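Local coordinates for 11S globulin (Wrightia tinctoria, PDB 5WXU), which sequesters the plant hormone auxin and probably also serves as a nutrient store in the seed, at the interface of chains A and B and the interface of chains A and C. Numbering follows the deposited sequence. Chains: chain A/B/C, 11S globulin.

Contact 1: the interface of chains A and B. Residues chain A 346, 420, 452, 458; chain B 234, 237-239.
The guanidinium group of A:Arg452 presents NH1 to the backbone carbonyl O of B:Ala237, a weak hydrogen bond of 3.3 Å and 125° at the hydrogen, while the CD2 branch of A:Leu458 in its own chain covers one face toward the rim. In this 11S globulin, a cupin-family seed protein, the contact joins neighbouring subunits of the hexamer: the end of helix 231-238 of chain B rests against strands 343-349 and 457-458 and loop residues of chain A. Bends at chi2 (-64°) and chi3 (-50°) curl the arginine round the helix end, bringing its CD to 3.2 Å from the O of B:Ala237. Around that same oxygen lie CG1 of A:Val420 and, at 3.4 Å, CD1 of A:Leu458, so its setting is largely aliphatic. The proline ring of A:Pro346 supplies another apolar surface: its CG touches CD1 of B:Leu234 at 3.7 Å and its CG and CD both rest on the methyl of B:Ala237. The CG2 branch of A:Val420 packs on B:Ser238, 3.8 Å from its CA. The OG of that serine is turned back to the O of B:Leu234, 2.8 Å away, bonding within its helix. Water 1 bridges the backbone N of A:Arg452 and the O of B:Ser238.

Contact 2: the interface of chains A and C. Residues chain A 285-286, 288-289; chain C 319, 413-415.
C:Asn319 reaches across with its side-chain amide and donates from ND2 to the backbone O of A:Glu288, a direct hydrogen bond of 3.0 Å. The oxygen lies almost in the plane of the amide, and the donor is tilted 24° from the carbonyl plane. Water 2 adds an indirect polar link, joining OE2 of the A:Glu288 carboxylate to the O of C:Ala414.

Apolar contact centres on the methyl CG2 of A:Thr289, which meets CG of C:Lys415 at 3.7 Å, the two side chains crossing at about a right angle. The lysine's aliphatic stretch also runs beside A:Gly285, its CG 3.6 Å from that glycine's O. Bends at chi3 (-77°) and chi4 then fold the amino end back toward its own chain, where NZ bonds to the O of C:Arg413 at 3.0 Å. With an alanine here, the methyl of A:Thr289 would probably be left without the lysine chain it packs on, and the O of C:Arg413 without its NZ donor.

Within chain A, the N of A:Gly285 donates to OE1 of A:Glu288 at 2.8 Å, meeting it from above the carboxylate plane (35° out of it), and the same OE1 lies 3.3 Å from CA of C:Lys415. In 11S globulins the precursor is cleaved just before this glycine, so the contact docks the start of the basic chain on a cupin loop of a two-fold-related subunit, tying the hexamer together.

Contact 3: the interface of chains A and C. Residues chain A 319, 321, 413, 415; chain C 288-290, 292.
The phenol ring of A:Tyr321 lies against the backbone of C:Thr289 and C:Leu290 in this two-fold contact between subunits of an 11S globulin, a two-cupin storage protein. Ring atom CD2 of A:Tyr321 comes to 3.5 Å from C, the carbonyl carbon, of C:Thr289. Further along the same edge, CE2 of A:Tyr321 is 3.8 Å from CB of C:Thr289 and 3.6 Å from the backbone N of C:Leu290. C:Leu290 covers one face near the rim with its CA, and its CD1 curls round to the phenol end, 3.7 Å from OH of A:Tyr321. The leucine's CG stands opposite its backbone N (chi1 -169°), which carries that branch outward along the ring. Beside the tyrosine, the pairing of Asn319 and Lys415 with Glu288 and Thr289 is repeated with the chains exchanged, though the amide bond of A:Asn319 is weak here (124° at the hydrogen).

Behind this first shell, the guanidinium of A:Arg413 lies over the ring face turned away from C:Leu290, with CZ of A:Tyr321 3.6 Å above the centre of the guanidinium plane, so the ring is held between a guanidinium of its own chain and C:Leu290 across the interface. OD1 of A:Asn319 accepts a hydrogen bond from the backbone N of A:Tyr321 at 3.0 Å, which fixes which way round the amide sits and points ND2 at chain C. In chain C, OG1 of C:Thr292 donates to the O of C:Thr289 at 2.5 Å, bracing the turn that meets the tyrosine.

Contact 1: the interface of chains A and B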
loop_
_atom_site.group_PDB
_atom_site.type_symbol
_atom_site.label_atom_id
_atom_site.label_comp_id
_atom_site.label_asym_id
_atom_site.label_seq_id
_atom_site.Cartn_x
_atom_site.Cartn_y
_atom_site.Cartn_z
ATOM N N PRO A 346 -7.855 -21.853 -26.606
ATOM C CA PRO A 346 -6.612 -22.348 -26.108
ATOM C C PRO A 346 -5.766 -21.254 -25.411
ATOM O O PRO A 346 -5.782 -20.158 -25.842
ATOM C CB PRO A 346 -5.862 -22.816 -27.342
ATOM C CG PRO A 346 -6.832 -22.852 -28.453
ATOM C CD PRO A 346 -7.944 -21.924 -28.070
ATOM N N VAL A 420 -6.001 -17.582 -29.203
ATOM C CA VAL A 420 -7.011 -17.385 -30.248
ATOM C C VAL A 420 -7.918 -16.292 -29.833
ATOM O O VAL A 420 -8.143 -16.102 -28.622
ATOM C CB VAL A 420 -7.888 -18.671 -30.421
ATOM C CG1 VAL A 420 -9.058 -18.424 -31.344
ATOM C CG2 VAL A 420 -7.059 -19.812 -30.961
ATOM N N ARG A 452 -11.010 -15.978 -35.888
ATOM C CA ARG A 452 -11.960 -15.932 -34.750
ATOM C C ARG A 452 -12.008 -14.505 -34.192
ATOM O O ARG A 452 -10.969 -13.953 -33.783
ATOM C CB ARG A 452 -11.570 -16.865 -33.582
ATOM C CG ARG A 452 -11.148 -18.294 -33.881
ATOM C CD ARG A 452 -12.195 -19.171 -34.490
ATOM N NE ARG A 452 -13.488 -19.192 -33.831
ATOM C CZ ARG A 452 -14.183 -20.303 -33.518
ATOM N NH1 ARG A 452 -13.678 -21.522 -33.657
ATOM N NH2 ARG A 452 -15.399 -20.181 -32.971
ATOM N N LEU A 458 -15.758 -19.354 -27.524
ATOM C CA LEU A 458 -15.888 -19.557 -28.987
ATOM C C LEU A 458 -17.252 -20.161 -29.262
ATOM O O LEU A 458 -17.664 -21.104 -28.599
ATOM C CB LEU A 458 -14.807 -20.427 -29.517
ATOM C CG LEU A 458 -13.372 -19.943 -29.264
ATOM C CD1 LEU A 458 -12.405 -20.965 -29.792
ATOM C CD2 LEU A 458 -13.153 -18.608 -29.955
ATOM N N LEU B 234 -6.780 -28.007 -32.235
ATOM C CA LEU B 234 -6.280 -26.657 -32.308
ATOM C C LEU B 234 -6.740 -25.875 -33.559
ATOM O O LEU B 234 -7.090 -24.664 -33.492
ATOM C CB LEU B 234 -4.769 -26.644 -32.140
ATOM C CG LEU B 234 -4.152 -25.243 -32.140
ATOM C CD1 LEU B 234 -4.657 -24.334 -31.028
ATOM C CD2 LEU B 234 -2.651 -25.447 -31.960
ATOM N N ALA B 237 -10.353 -24.759 -33.016
ATOM C CA ALA B 237 -10.363 -23.630 -32.119
ATOM C C ALA B 237 -9.928 -22.292 -32.777
ATOM O O ALA B 237 -10.590 -21.238 -32.662
ATOM C CB ALA B 237 -9.521 -23.988 -30.897
ATOM N N SER B 238 -8.828 -22.362 -33.540
ATOM C CA SER B 238 -8.321 -21.198 -34.258
ATOM C C SER B 238 -9.058 -20.752 -35.540
ATOM O O SER B 238 -8.809 -19.644 -36.012
ATOM C CB SER B 238 -6.872 -21.423 -34.604
ATOM O OG SER B 238 -6.200 -21.995 -33.531
ATOM N N GLY B 239 -9.960 -21.575 -36.057
ATOM C CA GLY B 239 -10.664 -21.318 -37.320
ATOM C C GLY B 239 -9.767 -21.399 -38.551
ATOM O O GLY B 239 -10.042 -20.717 -39.526
HETATM O O HOH W 1 -8.194 -17.025 -35.737
#

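Contact 2: the interface of chains A and C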
loop_
_atom_site.group_PDB
_atom_site.type_symbol
_atom_site.label_atom_id
_atom_site.label_comp_id
_atom_site.label_asym_id
_atom_site.label_seq_id
_atom_site.Cartn_x
_atom_site.Cartn_y
_atom_site.Cartn_z
ATOM N N GLY A 285 -18.593 1.486 14.978
ATOM C CA GLY A 285 -17.214 1.065 15.247
ATOM C C GLY A 285 -16.740 -0.043 14.290
ATOM O O GLY A 285 -17.339 -0.227 13.222
ATOM N N TYR A 286 -15.682 -0.742 14.709
ATOM C CA TYR A 286 -15.101 -1.858 13.975
ATOM C C TYR A 286 -16.106 -2.963 13.599
ATOM O O TYR A 286 -15.950 -3.634 12.565
ATOM C CB TYR A 286 -13.912 -2.419 14.797
ATOM C CG TYR A 286 -12.751 -1.445 14.859
ATOM C CD1 TYR A 286 -12.293 -0.811 13.717
ATOM C CD2 TYR A 286 -12.136 -1.122 16.065
ATOM C CE1 TYR A 286 -11.246 0.096 13.777
ATOM C CE2 TYR A 286 -11.083 -0.230 16.131
ATOM C CZ TYR A 286 -10.645 0.371 14.990
ATOM O OH TYR A 286 -9.613 1.251 15.075
ATOM N N GLU A 288 -18.922 -2.589 12.282
ATOM C CA GLU A 288 -19.493 -2.228 10.967
ATOM C C GLU A 288 -18.552 -2.423 9.807
ATOM O O GLU A 288 -18.998 -2.309 8.648
ATOM C CB GLU A 288 -19.887 -0.751 10.918
ATOM C CG GLU A 288 -20.761 -0.225 12.044
ATOM C CD GLU A 288 -20.769 1.310 12.053
ATOM O OE1 GLU A 288 -19.818 1.940 12.535
ATOM O OE2 GLU A 288 -21.729 1.877 11.547
ATOM N N THR A 289 -17.263 -2.658 10.059
ATOM C CA THR A 289 -16.303 -2.629 8.952
ATOM C C THR A 289 -15.566 -3.988 8.890
ATOM O O THR A 289 -16.087 -4.900 8.212
ATOM C CB THR A 289 -15.370 -1.399 9.023
ATOM O OG1 THR A 289 -14.613 -1.398 10.240
ATOM C CG2 THR A 289 -16.188 -0.070 8.898
ATOM N N ASN C 319 -19.268 -1.289 2.562
ATOM C CA ASN C 319 -18.061 -0.563 2.547
ATOM C C ASN C 319 -16.978 -1.391 1.829
ATOM O O ASN C 319 -17.329 -2.385 1.166
ATOM C CB ASN C 319 -17.593 -0.205 3.971
ATOM C CG ASN C 319 -17.470 -1.399 4.852
ATOM O OD1 ASN C 319 -16.848 -2.451 4.540
ATOM N ND2 ASN C 319 -18.103 -1.253 6.029
ATOM N N ARG C 413 -15.117 3.212 4.633
ATOM C CA ARG C 413 -15.080 2.578 5.970
ATOM C C ARG C 413 -15.572 3.568 7.049
ATOM O O ARG C 413 -14.999 3.720 8.119
ATOM C CB ARG C 413 -13.690 2.083 6.317
ATOM C CG ARG C 413 -13.341 0.845 5.535
ATOM C CD ARG C 413 -11.880 0.468 5.682
ATOM N NE ARG C 413 -11.515 -0.351 4.517
ATOM C CZ ARG C 413 -10.327 -0.873 4.269
ATOM N NH1 ARG C 413 -9.325 -0.667 5.125
ATOM N NH2 ARG C 413 -10.160 -1.593 3.113
ATOM N N ALA C 414 -16.684 4.171 6.731
ATOM C CA ALA C 414 -17.355 5.092 7.612
ATOM C C ALA C 414 -17.831 4.345 8.839
ATOM O O ALA C 414 -18.463 3.267 8.758
ATOM C CB ALA C 414 -18.540 5.790 6.864
ATOM N N LYS C 415 -17.505 4.919 9.988
ATOM C CA LYS C 415 -17.922 4.328 11.237
ATOM C C LYS C 415 -18.657 5.294 12.141
ATOM O O LYS C 415 -18.426 6.523 12.113
ATOM C CB LYS C 415 -16.696 3.892 11.999
ATOM C CG LYS C 415 -16.062 2.639 11.395
ATOM C CD LYS C 415 -14.790 2.209 12.120
ATOM C CE LYS C 415 -13.625 3.092 11.726
ATOM N NZ LYS C 415 -13.166 2.833 10.321
HETATM O O HOH W 2 -21.179 3.848 9.625
#

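Contact 3: the interface of chains A and C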
loop_
_atom_site.group_PDB
_atom_site.type_symbol
_atom_site.label_atom_id
_atom_site.label_comp_id
_atom_site.label_asym_id
_atom_site.label_seq_id
_atom_site.Cartn_x
_atom_site.Cartn_y
_atom_site.Cartn_z
ATOM N N ASN A 319 -12.413 -12.483 -8.389
ATOM C CA ASN A 319 -11.087 -12.097 -7.917
ATOM C C ASN A 319 -11.230 -10.895 -7.003
ATOM O O ASN A 319 -12.360 -10.488 -6.647
ATOM C CB ASN A 319 -10.158 -11.771 -9.089
ATOM C CG ASN A 319 -10.765 -10.771 -10.020
ATOM O OD1 ASN A 319 -11.246 -9.707 -9.591
ATOM N ND2 ASN A 319 -10.809 -11.121 -11.283
ATOM N N TYR A 321 -10.989 -7.793 -7.346
ATOM C CA TYR A 321 -11.796 -6.605 -7.799
ATOM C C TYR A 321 -13.259 -6.792 -7.549
ATOM O O TYR A 321 -14.085 -5.863 -7.772
ATOM C CB TYR A 321 -11.497 -6.320 -9.283
ATOM C CG TYR A 321 -10.118 -5.838 -9.622
ATOM C CD1 TYR A 321 -9.721 -4.549 -9.301
ATOM C CD2 TYR A 321 -9.198 -6.649 -10.260
ATOM C CE1 TYR A 321 -8.439 -4.087 -9.612
ATOM C CE2 TYR A 321 -7.941 -6.187 -10.574
ATOM C CZ TYR A 321 -7.579 -4.923 -10.246
ATOM O OH TYR A 321 -6.312 -4.511 -10.518
ATOM N N ARG A 413 -5.949 -12.312 -8.530
ATOM C CA ARG A 413 -6.070 -11.728 -9.912
ATOM C C ARG A 413 -5.357 -12.644 -10.953
ATOM O O ARG A 413 -4.490 -12.248 -11.729
ATOM C CB ARG A 413 -5.527 -10.312 -9.907
ATOM C CG ARG A 413 -6.335 -9.406 -9.002
ATOM C CD ARG A 413 -5.594 -8.101 -8.802
ATOM N NE ARG A 413 -6.283 -7.327 -7.815
ATOM C CZ ARG A 413 -5.836 -6.161 -7.345
ATOM N NH1 ARG A 413 -4.689 -5.640 -7.815
ATOM N NH2 ARG A 413 -6.549 -5.513 -6.408
ATOM N N LYS A 415 -4.688 -14.582 -14.145
ATOM C CA LYS A 415 -4.945 -14.239 -15.523
ATOM C C LYS A 415 -4.491 -15.356 -16.432
ATOM O O LYS A 415 -3.547 -16.083 -16.125
ATOM C CB LYS A 415 -4.269 -12.909 -15.862
ATOM C CG LYS A 415 -5.012 -11.755 -15.170
ATOM C CD LYS A 415 -4.421 -10.366 -15.426
ATOM C CE LYS A 415 -3.121 -10.205 -14.637
ATOM N NZ LYS A 415 -3.413 -9.974 -13.171
ATOM N N GLU C 288 -10.221 -10.001 -17.599
ATOM C CA GLU C 288 -10.692 -10.850 -16.536
ATOM C C GLU C 288 -10.554 -10.283 -15.134
ATOM O O GLU C 288 -11.126 -10.808 -14.222
ATOM C CB GLU C 288 -9.890 -12.129 -16.467
ATOM C CG GLU C 288 -9.845 -13.005 -17.671
ATOM C CD GLU C 288 -8.813 -14.128 -17.426
ATOM O OE1 GLU C 288 -7.556 -13.877 -17.540
ATOM O OE2 GLU C 288 -9.308 -15.248 -17.078
ATOM N N THR C 289 -9.838 -9.186 -14.978
ATOM C CA THR C 289 -9.582 -8.630 -13.664
ATOM C C THR C 289 -10.114 -7.218 -13.577
ATOM O O THR C 289 -11.304 -7.028 -13.240
ATOM C CB THR C 289 -8.097 -8.758 -13.352
ATOM O OG1 THR C 289 -7.347 -8.078 -14.354
ATOM C CG2 THR C 289 -7.720 -10.249 -13.295
ATOM N N LEU C 290 -9.268 -6.245 -13.931
ATOM C CA LEU C 290 -9.587 -4.835 -13.871
ATOM C C LEU C 290 -10.848 -4.459 -14.594
ATOM O O LEU C 290 -11.649 -3.651 -14.075
ATOM C CB LEU C 290 -8.432 -4.081 -14.455
ATOM C CG LEU C 290 -8.325 -2.619 -14.337
ATOM C CD1 LEU C 290 -8.004 -2.223 -12.920
ATOM C CD2 LEU C 290 -7.174 -2.237 -15.259
ATOM N N THR C 292 -13.449 -6.169 -15.056
ATOM C CA THR C 292 -14.597 -6.869 -14.346
ATOM C C THR C 292 -15.064 -6.397 -13.019
ATOM O O THR C 292 -15.844 -7.139 -12.357
ATOM C CB THR C 292 -14.254 -8.387 -14.031
ATOM O OG1 THR C 292 -13.273 -8.579 -12.923
ATOM C CG2 THR C 292 -13.899 -8.978 -15.336
#

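Contacts 2 and 3 are overlapping, symmetry-related parts of one two-fold interface, with centres of their C-alpha atoms about 25 Å apart; residues 288, 289, 319, 413 and 415 recur in both with the chains exchanged. Contact 1 belongs to a different interface, which lacks exact two-fold symmetry, and shares none of these residues; its centre lies about 23 Å from contact 3 and about 47 Å from contact 2. In these patches chain A meets B and C through different residues. In the annular-trimer architecture of 11S globulins, contact 1 would fit packing within a trimer, and contacts 2 and 3 the pairing of trimers into the hexamer.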